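Local atomic coordinates of MerB2 (Bacillus megaterium, PDB entry 5C17), a protein that probably acts as an organomercurial (alkylmercury) lyase, cleaving carbon-mercury bonds, and is seen here with a bound mercury(II) ion. Residues A[88-93]-A[97-102]; A[104-109]-A[168-173]. All coordinates share one frame; numbering follows the deposited sequence.

Interaction 1: residues A[88-93]-A[97-102]. With HG (mercury (II) ion), chain B.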
ATOM      1  N   THR A  88       0.012  11.707  -1.666  1.00 10.85           N
ATOM      2  CA  THR A  88       1.334  12.320  -1.677  1.00 10.77           C
ATOM      3  C   THR A  88       2.347  11.461  -2.438  1.00 10.34           C
ATOM      4  O   THR A  88       3.361  11.961  -2.884  1.00 11.75           O
ATOM      5  CB  THR A  88       1.803  12.513  -0.241  1.00 11.50           C
ATOM      6  OG1 THR A  88       0.958  13.486   0.364  1.00 12.45           O
ATOM      7  CG2 THR A  88       3.267  13.012  -0.147  1.00 13.14           C
ATOM      8  N   ASN A  89       2.071  10.174  -2.565  1.00  8.97           N
ATOM      9  CA  ASN A  89       3.044   9.218  -3.081  1.00  9.09           C
ATOM     10  C   ASN A  89       2.693   8.810  -4.491  1.00  9.27           C
ATOM     11  O   ASN A  89       1.864   7.937  -4.711  1.00 10.93           O
ATOM     12  CB  ASN A  89       3.120   8.008  -2.161  1.00  9.33           C
ATOM     13  CG  ASN A  89       3.091   8.410  -0.721  1.00 10.33           C
ATOM     14  OD1 ASN A  89       3.984   9.099  -0.257  1.00 12.67           O
ATOM     15  ND2 ASN A  89       2.041   8.037  -0.021  1.00 11.23           N
ATOM     16  N   GLN A  90       3.315   9.485  -5.449  1.00 10.14           N
ATOM     17  CA  GLN A  90       3.047   9.259  -6.863  1.00 11.61           C
ATOM     18  C   GLN A  90       3.966   8.175  -7.383  1.00 11.80           C
ATOM     19  O   GLN A  90       5.155   8.195  -7.118  1.00 13.91           O
ATOM     20  CB  GLN A  90       3.245  10.561  -7.645  1.00 16.04           C
ATOM     21  CG  GLN A  90       2.708  10.519  -9.076  1.00 21.86           C
ATOM     22  CD  GLN A  90       2.633  11.906  -9.728  1.00 27.87           C
ATOM     23  OE1 GLN A  90       2.358  12.910  -9.062  1.00 31.22           O
ATOM     24  NE2 GLN A  90       2.880  11.962 -11.029  1.00 30.24           N
ATOM     25  N   ILE A  91       3.400   7.216  -8.104  1.00 11.22           N
ATOM     26  CA  ILE A  91       4.182   6.125  -8.670  1.00 12.71           C
ATOM     27  C   ILE A  91       3.882   5.945 -10.147  1.00 12.95           C
ATOM     28  O   ILE A  91       2.742   5.757 -10.549  1.00 16.88           O
ATOM     29  CB  ILE A  91       3.997   4.811  -7.893  1.00 13.41           C
ATOM     30  CG1 ILE A  91       2.535   4.378  -7.842  1.00 16.25           C
ATOM     31  CG2 ILE A  91       4.510   5.000  -6.479  1.00 15.56           C
ATOM     32  CD1 ILE A  91       2.347   2.996  -7.266  1.00 18.31           C
ATOM     33  N   HIS A  92       4.929   5.999 -10.954  1.00 12.32           N
ATOM     34  CA  HIS A  92       4.786   5.745 -12.370  1.00 14.03           C
ATOM     35  C   HIS A  92       5.182   4.298 -12.610  1.00 14.04           C
ATOM     36  O   HIS A  92       6.315   3.914 -12.337  1.00 14.54           O
ATOM     37  CB  HIS A  92       5.671   6.681 -13.185  1.00 18.49           C
ATOM     38  CG  HIS A  92       5.343   6.674 -14.640  1.00 23.71           C
ATOM     39  ND1 HIS A  92       4.274   7.369 -15.164  1.00 26.29           N
ATOM     40  CD2 HIS A  92       5.917   6.024 -15.678  1.00 26.22           C
ATOM     41  CE1 HIS A  92       4.214   7.160 -16.467  1.00 27.05           C
ATOM     42  NE2 HIS A  92       5.200   6.348 -16.803  1.00 27.14           N
ATOM     43  N   LEU A  93       4.230   3.510 -13.098  1.00 15.91           N
ATOM     44  CA  LEU A  93       4.340   2.061 -13.119  1.00 18.43           C
ATOM     45  C   LEU A  93       3.501   1.519 -14.280  1.00 17.97           C
ATOM     46  O   LEU A  93       2.322   1.853 -14.394  1.00 17.98           O
ATOM     47  CB  LEU A  93       3.806   1.522 -11.785  1.00 22.73           C
ATOM     48  CG  LEU A  93       3.939   0.037 -11.456  1.00 25.77           C
ATOM     49  CD1 LEU A  93       3.758  -0.125  -9.962  1.00 27.67           C
ATOM     50  CD2 LEU A  93       2.928  -0.819 -12.207  1.00 26.72           C
ATOM     51  N   THR A  97       0.452   6.739 -14.430  1.00 16.92           N
ATOM     52  CA  THR A  97       0.656   7.412 -13.168  1.00 17.50           C
ATOM     53  C   THR A  97      -0.412   6.983 -12.185  1.00 14.93           C
ATOM     54  O   THR A  97      -1.593   7.278 -12.354  1.00 18.85           O
ATOM     55  CB  THR A  97       0.586   8.921 -13.333  1.00 22.11           C
ATOM     56  OG1 THR A  97       1.582   9.330 -14.274  1.00 25.53           O
ATOM     57  CG2 THR A  97       0.843   9.588 -12.007  1.00 23.17           C
ATOM     58  N   LEU A  98       0.019   6.271 -11.166  1.00 11.35           N
ATOM     59  CA  LEU A  98      -0.835   5.824 -10.085  1.00 10.08           C
ATOM     60  C   LEU A  98      -0.306   6.407  -8.778  1.00  8.63           C
ATOM     61  O   LEU A  98       0.622   7.219  -8.775  1.00  9.77           O
ATOM     62  CB  LEU A  98      -0.888   4.288 -10.057  1.00 12.14           C
ATOM     63  CG  LEU A  98      -1.497   3.626 -11.304  1.00 14.02           C
ATOM     64  CD1 LEU A  98      -1.236   2.129 -11.339  1.00 15.42           C
ATOM     65  CD2 LEU A  98      -2.994   3.867 -11.353  1.00 15.65           C
ATOM     66  N   PHE A  99      -0.908   6.001  -7.669  1.00  8.58           N
ATOM     67  CA  PHE A  99      -0.540   6.538  -6.369  1.00  8.11           C
ATOM     68  C   PHE A  99      -0.504   5.423  -5.349  1.00  8.06           C
ATOM     69  O   PHE A  99      -1.082   4.359  -5.562  1.00  9.22           O
ATOM     70  CB  PHE A  99      -1.535   7.620  -5.955  1.00  9.46           C
ATOM     71  CG  PHE A  99      -1.612   8.746  -6.928  1.00 10.31           C
ATOM     72  CD1 PHE A  99      -2.503   8.696  -7.988  1.00 10.64           C
ATOM     73  CD2 PHE A  99      -0.779   9.853  -6.804  1.00 11.50           C
ATOM     74  CE1 PHE A  99      -2.561   9.737  -8.907  1.00 13.25           C
ATOM     75  CE2 PHE A  99      -0.849  10.897  -7.722  1.00 13.00           C
ATOM     76  CZ  PHE A  99      -1.746  10.829  -8.770  1.00 14.26           C
ATOM     77  N   ALA A 100       0.218   5.666  -4.256  1.00  8.82           N
ATOM     78  CA  ALA A 100       0.311   4.686  -3.187  1.00  9.14           C
ATOM     79  C   ALA A 100      -0.160   5.282  -1.869  1.00  8.55           C
ATOM     80  O   ALA A 100       0.024   6.483  -1.611  1.00  9.13           O
ATOM     81  CB  ALA A 100       1.738   4.190  -3.039  1.00 10.13           C
ATOM     82  N   TRP A 101      -0.716   4.437  -1.003  1.00  8.36           N
ATOM     83  CA  TRP A 101      -1.247   4.910   0.275  1.00  8.69           C
ATOM     84  C   TRP A 101      -0.165   5.342   1.268  1.00  8.92           C
ATOM     85  O   TRP A 101      -0.457   6.124   2.163  1.00 10.74           O
ATOM     86  CB  TRP A 101      -2.121   3.854   0.927  1.00  9.23           C
ATOM     87  CG  TRP A 101      -3.398   3.581   0.193  1.00 10.07           C
ATOM     88  CD1 TRP A 101      -3.947   4.314  -0.813  1.00 10.34           C
ATOM     89  CD2 TRP A 101      -4.283   2.489   0.422  1.00  9.06           C
ATOM     90  NE1 TRP A 101      -5.126   3.740  -1.235  1.00  9.90           N
ATOM     91  CE2 TRP A 101      -5.360   2.623  -0.481  1.00  9.11           C
ATOM     92  CE3 TRP A 101      -4.289   1.419   1.316  1.00  9.47           C
ATOM     93  CZ2 TRP A 101      -6.395   1.706  -0.533  1.00  9.82           C
ATOM     94  CZ3 TRP A 101      -5.326   0.516   1.269  1.00  9.85           C
ATOM     95  CH2 TRP A 101      -6.367   0.665   0.356  1.00 10.39           C
ATOM     96  N   CYS A 102       1.055   4.822   1.142  1.00  8.85           N
ATOM     97  CA  CYS A 102       2.132   5.175   2.059  1.00  8.30           C
ATOM     98  C   CYS A 102       3.485   4.868   1.432  1.00  8.77           C
ATOM     99  O   CYS A 102       3.585   4.280   0.355  1.00  9.04           O
ATOM    100  CB  CYS A 102       1.990   4.426   3.389  1.00  8.96           C
ATOM    101  SG  CYS A 102       2.409   2.669   3.280  1.00 11.74           S
TER
HETATM  102 HG    HG B 301       0.475   1.360   3.692  0.78 16.68          HG
HETATM  103  O   HOH W   1      -0.816  -0.245   2.335  1.00 25.08           O
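Residues 88-93 and 97-102 form a beta hairpin in the middle of the large antiparallel sheet, and its second strand runs out into the mercury site. Ile91 and Leu98 make a hydrogen-bonded pair: Ile91 N gives to Leu98 O and Leu98 N to Ile91 O, at 2.9 and 2.8 Å. Further along, Ala100 N donates to Asn89 O. On one face Gln90 and Phe99 lie side by side and point the same way, amide and ring planes 60° apart. With chi1 at -168°, Gln90 CG is turned opposite the backbone N, which carries it to 3.8 Å from Phe99 CE2 and also to the methyl of Thr97. On the other face the CG1 arm of Ile91 lies 4.1 Å from Leu98 CB. At the end of strand 97-100, Asn89 ties the two segments together through its side chain. Its ND2 reaches Ala100 O at 3.0 Å in a nearly straight bond; the acceptor lies in the amide plane, while the donor sits above the carbonyl plane. Its OD1 is bonded to Ser121 on the next strand, which fixes the amide's rotation. A leucine here would probably cost Ala100 O one donor, with Thr87 OG1 still bonded, and leave the Ser121 hydroxyl without this mate. Just beyond, Cys102 occupies the N-cap of the following helix. Cys165 also binds the metal, and Cys102 SG meets mercury at 2.4 Å.

Interaction 2: residues A[104-109]-A[168-173]; sequences ISTLEL and IHYFSS
Tyr170 points its phenol end at helix 103-113, and its hydroxyl meets Thr106. The two side chains cross obliquely. Tyr170 OH donates to Thr106 OG1 at 2.8 Å, with the threonine oxygen at the ring edge, near the ring plane. Thr106 OG1 sits between its backbone N and carbonyl carbon (chi1 65°), where it also bonds to the carbonyl oxygen of Ala103 one turn back. The hydroxyl thus joins the first turn of the helix to the tyrosine, and this buried phenol has a defined acceptor. Leu107 comes to the same hydroxyl obliquely, with its CD1 3.6 Å from Tyr170 OH. The polar pair is therefore flanked by a methyl group.

Ile104 and Ile168 make the apolar half of the contact. Their side chains cross at about a right angle. Ile104 CG1 lies 3.9 Å from Ile168 CG2, and the two CD1 methyls of Ile104 and Ile168 are also 3.9 Å apart. Ile168 is close to the bound mercury and dithiol as well, so this pair lies beside the ligand pocket.

All five touching residues are buried. Strand 169-171 is an edge of the three-stranded sheet, and Ile104 packs on Ile149 and Thr151 of its neighbour, strand 148-151. Thr106, Leu107 and Tyr170 all touch Ile119 of strand 117-122, while Leu107 and Tyr170 also reach helix 194-207.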
ATOM      1  N   ILE A 104       5.791   2.707   2.345  1.00  9.45           N
ATOM      2  CA  ILE A 104       6.081   1.286   2.153  1.00  9.01           C
ATOM      3  C   ILE A 104       5.427   0.793   0.867  1.00  9.46           C
ATOM      4  O   ILE A 104       6.061   0.065   0.094  1.00 10.51           O
ATOM      5  CB  ILE A 104       5.640   0.440   3.351  1.00 10.38           C
ATOM      6  CG1 ILE A 104       6.514   0.769   4.571  1.00 10.36           C
ATOM      7  CG2 ILE A 104       5.734  -1.035   3.015  1.00 11.92           C
ATOM      8  CD1 ILE A 104       6.041   0.114   5.856  1.00 11.74           C
ATOM      9  N   SER A 105       4.171   1.181   0.636  1.00  9.10           N
ATOM     10  CA  SER A 105       3.434   0.748  -0.536  0.66  8.88           C
ATOM     11  C   SER A 105       4.157   1.128  -1.823  1.00  8.69           C
ATOM     12  O   SER A 105       4.145   0.377  -2.791  1.00  9.80           O
ATOM     13  CB  SER A 105       2.013   1.335  -0.540  0.66 10.84           C
ATOM     14  OG  SER A 105       1.250   0.841   0.546  0.66 13.03           O
ATOM     15  N   THR A 106       4.774   2.317  -1.848  1.00  8.44           N
ATOM     16  CA  THR A 106       5.469   2.750  -3.074  1.00  9.17           C
ATOM     17  C   THR A 106       6.477   1.719  -3.567  1.00 10.30           C
ATOM     18  O   THR A 106       6.692   1.575  -4.768  1.00 11.97           O
ATOM     19  CB  THR A 106       6.219   4.125  -2.949  1.00  9.37           C
ATOM     20  OG1 THR A 106       7.308   4.063  -2.018  1.00  8.98           O
ATOM     21  CG2 THR A 106       5.270   5.246  -2.584  1.00  9.46           C
ATOM     22  N   LEU A 107       7.146   1.050  -2.629  1.00  9.65           N
ATOM     23  CA  LEU A 107       8.201   0.099  -2.965  1.00  9.82           C
ATOM     24  C   LEU A 107       7.665  -1.328  -3.018  1.00 10.68           C
ATOM     25  O   LEU A 107       7.973  -2.090  -3.946  1.00 11.60           O
ATOM     26  CB  LEU A 107       9.350   0.243  -1.970  1.00 10.18           C
ATOM     27  CG  LEU A 107      10.142   1.550  -2.161  1.00 11.18           C
ATOM     28  CD1 LEU A 107      10.955   1.873  -0.952  1.00 12.11           C
ATOM     29  CD2 LEU A 107      11.033   1.506  -3.388  1.00 12.93           C
ATOM     30  N   GLU A 108       6.845  -1.710  -2.048  1.00 10.99           N
ATOM     31  CA  GLU A 108       6.336  -3.073  -2.081  1.00 12.31           C
ATOM     32  C   GLU A 108       5.464  -3.322  -3.307  1.00 10.93           C
ATOM     33  O   GLU A 108       5.435  -4.443  -3.802  1.00 11.53           O
ATOM     34  CB  GLU A 108       5.657  -3.471  -0.778  1.00 17.25           C
ATOM     35  CG  GLU A 108       4.229  -3.147  -0.685  1.00 20.86           C
ATOM     36  CD  GLU A 108       3.575  -3.654   0.588  1.00 23.02           C
ATOM     37  OE1 GLU A 108       4.283  -4.140   1.493  1.00 23.60           O
ATOM     38  OE2 GLU A 108       2.339  -3.562   0.679  1.00 24.80           O
ATOM     39  N   LEU A 109       4.789  -2.294  -3.817  1.00 10.66           N
ATOM     40  CA  LEU A 109       3.987  -2.473  -5.024  1.00 11.44           C
ATOM     41  C   LEU A 109       4.862  -2.748  -6.251  1.00 12.30           C
ATOM     42  O   LEU A 109       4.443  -3.451  -7.165  1.00 12.52           O
ATOM     43  CB  LEU A 109       3.068  -1.271  -5.236  1.00 10.92           C
ATOM     44  CG  LEU A 109       1.916  -1.138  -4.243  1.00 11.32           C
ATOM     45  CD1 LEU A 109       1.268   0.229  -4.347  1.00 11.67           C
ATOM     46  CD2 LEU A 109       0.888  -2.235  -4.455  1.00 12.19           C
ATOM     47  N   ILE A 168       2.678   5.791   8.619  1.00 10.96           N
ATOM     48  CA  ILE A 168       3.908   5.413   7.957  1.00 10.29           C
ATOM     49  C   ILE A 168       4.347   6.614   7.116  1.00  9.64           C
ATOM     50  O   ILE A 168       3.550   7.227   6.513  1.00 11.88           O
ATOM     51  CB  ILE A 168       3.667   4.180   7.078  1.00 11.45           C
ATOM     52  CG1 ILE A 168       3.352   2.953   7.952  1.00 12.89           C
ATOM     53  CG2 ILE A 168       4.801   3.964   6.071  1.00 11.63           C
ATOM     54  CD1 ILE A 168       2.734   1.801   7.205  1.00 14.09           C
ATOM     55  N   HIS A 169       5.642   6.884   7.136  1.00  9.42           N
ATOM     56  CA  HIS A 169       6.194   8.041   6.465  1.00  9.57           C
ATOM     57  C   HIS A 169       7.558   7.799   5.833  1.00  8.96           C
ATOM     58  O   HIS A 169       8.311   6.942   6.202  1.00  9.97           O
ATOM     59  CB  HIS A 169       6.406   9.162   7.508  1.00 11.44           C
ATOM     60  CG  HIS A 169       5.211   9.460   8.343  1.00 12.32           C
ATOM     61  ND1 HIS A 169       4.047   9.971   7.825  1.00 14.05           N
ATOM     62  CD2 HIS A 169       5.018   9.330   9.665  1.00 14.33           C
ATOM     63  CE1 HIS A 169       3.182  10.124   8.802  1.00 15.05           C
ATOM     64  NE2 HIS A 169       3.743   9.728   9.919  1.00 15.81           N
ATOM     65  N   TYR A 170       7.824   8.619   4.829  1.00  8.76           N
ATOM     66  CA  TYR A 170       9.156   8.808   4.271  1.00  9.00           C
ATOM     67  C   TYR A 170       9.774   9.954   5.081  1.00  8.51           C
ATOM     68  O   TYR A 170       9.140  10.908   5.398  1.00  8.80           O
ATOM     69  CB  TYR A 170       9.162   9.245   2.799  1.00  9.69           C
ATOM     70  CG  TYR A 170       9.278   8.137   1.742  1.00  8.54           C
ATOM     71  CD1 TYR A 170      10.355   7.280   1.690  1.00  8.94           C
ATOM     72  CD2 TYR A 170       8.321   8.004   0.768  1.00  8.58           C
ATOM     73  CE1 TYR A 170      10.459   6.338   0.722  1.00  9.10           C
ATOM     74  CE2 TYR A 170       8.416   7.037  -0.198  1.00  9.66           C
ATOM     75  CZ  TYR A 170       9.492   6.194  -0.215  1.00  8.87           C
ATOM     76  OH  TYR A 170       9.662   5.232  -1.147  1.00  9.92           O
ATOM     77  N   PHE A 171      11.049   9.806   5.375  1.00  8.52           N
ATOM     78  CA  PHE A 171      11.871  10.853   5.960  1.00  8.87           C
ATOM     79  C   PHE A 171      13.126  11.030   5.088  1.00  8.73           C
ATOM     80  O   PHE A 171      13.722  10.082   4.609  1.00  9.53           O
ATOM     81  CB  PHE A 171      12.240  10.640   7.438  1.00  8.97           C
ATOM     82  CG  PHE A 171      11.081  10.841   8.365  1.00  9.23           C
ATOM     83  CD1 PHE A 171      10.565  12.101   8.576  1.00  9.73           C
ATOM     84  CD2 PHE A 171      10.451   9.768   8.981  1.00 10.53           C
ATOM     85  CE1 PHE A 171       9.475  12.287   9.373  1.00 10.60           C
ATOM     86  CE2 PHE A 171       9.355   9.959   9.811  1.00 10.54           C
ATOM     87  CZ  PHE A 171       8.878  11.229   9.999  1.00 10.23           C
ATOM     88  N   SER A 172      13.548  12.273   4.934  1.00  9.07           N
ATOM     89  CA  SER A 172      14.722  12.592   4.137  1.00 10.41           C
ATOM     90  C   SER A 172      16.023  12.063   4.732  1.00 10.18           C
ATOM     91  O   SER A 172      17.000  11.933   4.020  1.00 11.30           O
ATOM     92  CB  SER A 172      14.818  14.109   3.993  1.00 11.57           C
ATOM     93  OG  SER A 172      14.658  14.759   5.239  1.00 12.69           O
ATOM     94  N   SER A 173      16.022  11.793   6.037  1.00  9.80           N
ATOM     95  CA  SER A 173      17.172  11.246   6.746  1.00  9.25           C
ATOM     96  C   SER A 173      16.714  10.735   8.093  1.00  9.79           C
ATOM     97  O   SER A 173      15.646  11.113   8.579  1.00 10.64           O
ATOM     98  CB  SER A 173      18.251  12.308   6.975  1.00 10.01           C
ATOM     99  OG  SER A 173      17.787  13.280   7.897  1.00 12.10           O
TER

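How the interactions relate
The centres of the two interactions are 11 Å apart. They come in series along the chain: the hairpin of interaction 1 closes, and helix 103-113 of interaction 2 follows directly. That helix packs against the hairpin of the large antiparallel sheet and also meets strand 169-171 of the three-stranded sheet, whose Tyr170 touches the large sheet itself. The contacts touch where Thr106 CG2 packs 3.5 Å from Asn89 CB, and Ala100 meets both Ser105 and Thr106. Cys102 SG lies 3.9 Å from Ile168 CG2. The metal-binding cysteine at the hairpin's exit is therefore flanked by a residue of interaction 2. Cys102 and Ser105 belong to the dithiol pocket, and Ile168, just before strand 169-171, lies close by.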